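ABC transporter, solute-binding protein (Staphylococcus aureus, PDB 6LKJ) binds a sugar phosphate, here a hexose 6-phosphate, and probably delivers such ligands to an ABC importer as its extracellular receptor. Local coordinates at residues Lys169-Ile174 / Glu189-Thr194. Numbering follows the deposited sequence.
Sequences KTSKVI and EQDART. With BGP (6-O-phosphono-beta-D-galactopyranose), chain B.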
ATOM      1  N   LYS A 169     -11.223  -7.754  -1.956  1.00 14.80           N
ATOM      2  CA  LYS A 169     -10.756  -6.378  -1.865  1.00 15.14           C
ATOM      3  C   LYS A 169     -10.053  -6.131  -0.536  1.00 10.88           C
ATOM      4  O   LYS A 169     -10.512  -6.585   0.517  1.00 13.35           O
ATOM      5  CB  LYS A 169     -11.923  -5.399  -2.027  1.00 16.35           C
ATOM      6  CG  LYS A 169     -12.693  -5.574  -3.326  1.00 21.74           C
ATOM      7  CD  LYS A 169     -11.852  -5.161  -4.523  1.00 21.41           C
ATOM      8  CE  LYS A 169     -11.582  -3.665  -4.515  1.00 30.74           C
ATOM      9  NZ  LYS A 169     -10.969  -3.205  -5.791  1.00 27.43           N
ATOM     10  N   THR A 170      -8.941  -5.393  -0.598  1.00 13.38           N
ATOM     11  CA  THR A 170      -8.178  -5.083   0.608  1.00  9.90           C
ATOM     12  C   THR A 170      -9.009  -4.287   1.605  1.00 12.78           C
ATOM     13  O   THR A 170      -8.979  -4.562   2.811  1.00 13.05           O
ATOM     14  CB  THR A 170      -6.908  -4.314   0.238  1.00 10.90           C
ATOM     15  OG1 THR A 170      -5.987  -5.194  -0.421  1.00 11.46           O
ATOM     16  CG2 THR A 170      -6.247  -3.729   1.482  1.00  9.37           C
ATOM     17  N   SER A 171      -9.765  -3.298   1.124  1.00 11.51           N
ATOM     18  CA  SER A 171     -10.538  -2.459   2.030  1.00 14.93           C
ATOM     19  C   SER A 171     -11.729  -3.193   2.633  1.00 13.22           C
ATOM     20  O   SER A 171     -12.291  -2.720   3.626  1.00 14.34           O
ATOM     21  CB  SER A 171     -11.007  -1.199   1.307  1.00 16.00           C
ATOM     22  OG  SER A 171      -9.933  -0.283   1.170  1.00 25.20           O
ATOM     23  N   LYS A 172     -12.130  -4.329   2.061  1.00 15.35           N
ATOM     24  CA  LYS A 172     -13.147  -5.145   2.714  1.00 12.86           C
ATOM     25  C   LYS A 172     -12.618  -5.749   4.009  1.00 15.69           C
ATOM     26  O   LYS A 172     -13.400  -6.037   4.923  1.00 15.16           O
ATOM     27  CB  LYS A 172     -13.634  -6.244   1.769  1.00 14.60           C
ATOM     28  CG  LYS A 172     -14.894  -6.960   2.238  1.00 20.86           C
ATOM     29  CD  LYS A 172     -16.071  -6.001   2.344  1.00 23.68           C
ATOM     30  CE  LYS A 172     -17.382  -6.751   2.526  1.00 27.41           C
ATOM     31  NZ  LYS A 172     -18.565  -5.857   2.366  1.00 33.83           N
ATOM     32  N   VAL A 173     -11.300  -5.933   4.109  1.00 14.23           N
ATOM     33  CA  VAL A 173     -10.713  -6.502   5.320  1.00 12.59           C
ATOM     34  C   VAL A 173     -10.919  -5.563   6.502  1.00 12.48           C
ATOM     35  O   VAL A 173     -11.421  -5.966   7.557  1.00 11.59           O
ATOM     36  CB  VAL A 173      -9.220  -6.812   5.102  1.00 13.73           C
ATOM     37  CG1 VAL A 173      -8.587  -7.300   6.397  1.00 11.30           C
ATOM     38  CG2 VAL A 173      -9.045  -7.838   3.992  1.00 10.55           C
ATOM     39  N   ILE A 174     -10.535  -4.293   6.342  1.00 12.61           N
ATOM     40  CA  ILE A 174     -10.651  -3.351   7.450  1.00 12.33           C
ATOM     41  C   ILE A 174     -12.116  -3.067   7.768  1.00 12.29           C
ATOM     42  O   ILE A 174     -12.485  -2.899   8.935  1.00 12.76           O
ATOM     43  CB  ILE A 174      -9.866  -2.057   7.148  1.00 13.28           C
ATOM     44  CG1 ILE A 174      -9.891  -1.115   8.358  1.00 11.00           C
ATOM     45  CG2 ILE A 174     -10.417  -1.354   5.914  1.00 10.32           C
ATOM     46  CD1 ILE A 174      -9.440  -1.758   9.651  1.00  9.68           C
ATOM     47  N   GLU A 189      -1.495   0.531   7.027  1.00  8.89           N
ATOM     48  CA  GLU A 189      -1.563   1.528   8.093  1.00  9.50           C
ATOM     49  C   GLU A 189      -2.646   2.570   7.831  1.00  9.85           C
ATOM     50  O   GLU A 189      -3.483   2.840   8.701  1.00 10.56           O
ATOM     51  CB  GLU A 189      -0.197   2.194   8.255  1.00 12.16           C
ATOM     52  CG  GLU A 189      -0.032   2.973   9.542  1.00 10.27           C
ATOM     53  CD  GLU A 189       1.390   3.450   9.742  1.00  9.91           C
ATOM     54  OE1 GLU A 189       1.834   4.324   8.970  1.00  7.25           O
ATOM     55  OE2 GLU A 189       2.062   2.950  10.668  1.00 13.30           O
ATOM     56  N   GLN A 190      -2.648   3.165   6.635  1.00  8.83           N
ATOM     57  CA  GLN A 190      -3.575   4.258   6.355  1.00  7.25           C
ATOM     58  C   GLN A 190      -5.023   3.780   6.367  1.00 11.56           C
ATOM     59  O   GLN A 190      -5.913   4.483   6.857  1.00 10.56           O
ATOM     60  CB  GLN A 190      -3.232   4.907   5.015  1.00  9.34           C
ATOM     61  CG  GLN A 190      -2.246   6.066   5.127  1.00 10.84           C
ATOM     62  CD  GLN A 190      -2.658   7.091   6.165  1.00 14.33           C
ATOM     63  OE1 GLN A 190      -3.748   7.656   6.094  1.00 14.39           O
ATOM     64  NE2 GLN A 190      -1.782   7.339   7.134  1.00  9.32           N
ATOM     65  N   ASP A 191      -5.278   2.582   5.836  1.00  9.26           N
ATOM     66  CA  ASP A 191      -6.635   2.043   5.833  1.00  8.91           C
ATOM     67  C   ASP A 191      -7.106   1.744   7.253  1.00 12.06           C
ATOM     68  O   ASP A 191      -8.265   2.001   7.602  1.00 10.80           O
ATOM     69  CB  ASP A 191      -6.684   0.788   4.960  1.00 10.33           C
ATOM     70  CG  ASP A 191      -7.967   0.680   4.155  1.00 16.16           C
ATOM     71  OD1 ASP A 191      -8.626   1.715   3.930  1.00 15.12           O
ATOM     72  OD2 ASP A 191      -8.289  -0.439   3.705  1.00 11.68           O
ATOM     73  N   ALA A 192      -6.210   1.217   8.091  1.00  8.89           N
ATOM     74  CA  ALA A 192      -6.541   0.986   9.493  1.00  9.55           C
ATOM     75  C   ALA A 192      -6.823   2.295  10.218  1.00 12.52           C
ATOM     76  O   ALA A 192      -7.750   2.375  11.032  1.00 11.64           O
ATOM     77  CB  ALA A 192      -5.400   0.240  10.181  1.00  9.25           C
ATOM     78  N   ARG A 193      -6.028   3.330   9.937  1.00 11.83           N
ATOM     79  CA  ARG A 193      -6.209   4.612  10.608  1.00 12.49           C
ATOM     80  C   ARG A 193      -7.527   5.271  10.221  1.00 11.17           C
ATOM     81  O   ARG A 193      -8.138   5.960  11.046  1.00 13.15           O
ATOM     82  CB  ARG A 193      -5.035   5.537  10.290  1.00 11.39           C
ATOM     83  CG  ARG A 193      -5.071   6.858  11.030  1.00 19.47           C
ATOM     84  CD  ARG A 193      -4.054   7.825  10.459  1.00 19.31           C
ATOM     85  NE  ARG A 193      -4.196   9.167  11.018  1.00 13.46           N
ATOM     86  CZ  ARG A 193      -4.985  10.108  10.509  1.00 16.91           C
ATOM     87  NH1 ARG A 193      -5.707   9.857   9.426  1.00 19.48           N
ATOM     88  NH2 ARG A 193      -5.051  11.302  11.083  1.00 20.08           N
ATOM     89  N   THR A 194      -7.976   5.073   8.979  1.00 14.54           N
ATOM     90  CA  THR A 194      -9.237   5.661   8.538  1.00 12.70           C
ATOM     91  C   THR A 194     -10.392   5.215   9.427  1.00 13.62           C
ATOM     92  O   THR A 194     -11.209   6.034   9.863  1.00  9.89           O
ATOM     93  CB  THR A 194      -9.504   5.284   7.079  1.00 15.21           C
ATOM     94  OG1 THR A 194      -8.501   5.869   6.238  1.00 14.29           O
ATOM     95  CG2 THR A 194     -10.880   5.772   6.640  1.00 15.06           C
TER
HETATM   96  C1  BGP B 401      -1.181  -0.839   0.483  1.00  7.17           C
HETATM   97  C2  BGP B 401      -0.255   0.021  -0.360  1.00  8.04           C
HETATM   98  C3  BGP B 401      -0.986   1.180  -0.938  1.00 10.14           C
HETATM   99  C4  BGP B 401      -2.189   0.737  -1.722  1.00 12.63           C
HETATM  100  C5  BGP B 401      -3.108  -0.135  -0.867  1.00  8.74           C
HETATM  101  C6  BGP B 401      -4.271  -0.614  -1.674  1.00 11.31           C
HETATM  102  O1  BGP B 401      -0.518  -1.921   0.941  1.00  9.85           O
HETATM  103  O2  BGP B 401       0.835   0.502   0.464  1.00  8.34           O
HETATM  104  O3  BGP B 401      -0.109   1.912  -1.818  1.00 11.30           O
HETATM  105  O4  BGP B 401      -1.728  -0.020  -2.852  1.00  9.42           O
HETATM  106  O5  BGP B 401      -2.378  -1.290  -0.320  1.00  9.37           O
HETATM  107  O6  BGP B 401      -3.827  -1.439  -2.690  1.00 10.61           O
HETATM  108  P   BGP B 401      -4.470  -2.949  -2.824  1.00 10.61           P
HETATM  109  O1P BGP B 401      -4.070  -3.785  -1.637  1.00  7.61           O
HETATM  110  O2P BGP B 401      -3.945  -3.587  -4.090  1.00 12.76           O
HETATM  111  O3P BGP B 401      -5.970  -2.856  -2.897  1.00  9.69           O
HETATM  112  O   HOH W   1      -7.757  -2.846   4.670  1.00 10.85           O
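Asp-191 OD2 is the polar hub between the two helices: Ser-171 OG lies 3.0 Å from it, and a water that donates to this same oxygen, with its O 2.6 Å from OD2, also donates to the backbone O of Thr-170, 2.8 Å away. A short carboxylate suits this place, for it spans the gap, and its OD2 receives the water's hydrogen bond while also meeting the serine hydroxyl. Ser-171, with its short side chain, puts that hydroxyl at the carboxylate and its CB 3.7 Å from Asp-191 OD2.

Beside the carboxylate, Ile-174 supplies the apolar part of the contact. Its CG2 methyl is pressed against the carboxylate, 3.2 Å from Asp-191 OD2. With CG1 anti to the backbone N (chi1 -175°), the other branch runs past the backbone of helix 189-197, bringing CD1 to 4.0 Å from Ala-192 CA; alanine leaves room for it.

On the ligand side Thr-170 OG1 donates to phosphate oxygen O1P of the bound sugar, 2.7 Å away, so this residue grips the anion while its own carbonyl is tied through water to Asp-191. Thr-138 and Thr-139 bind the same ligand.

In the solute-binding fold, helices 170-178 and 189-197 are joined through strand 184-188. The axes of segments 170-174 and 189-194 come within 9.9 Å, their N-to-C directions 41° apart, and Ile-174 and Ala-192 both rest on Val-103 of strand 93-105.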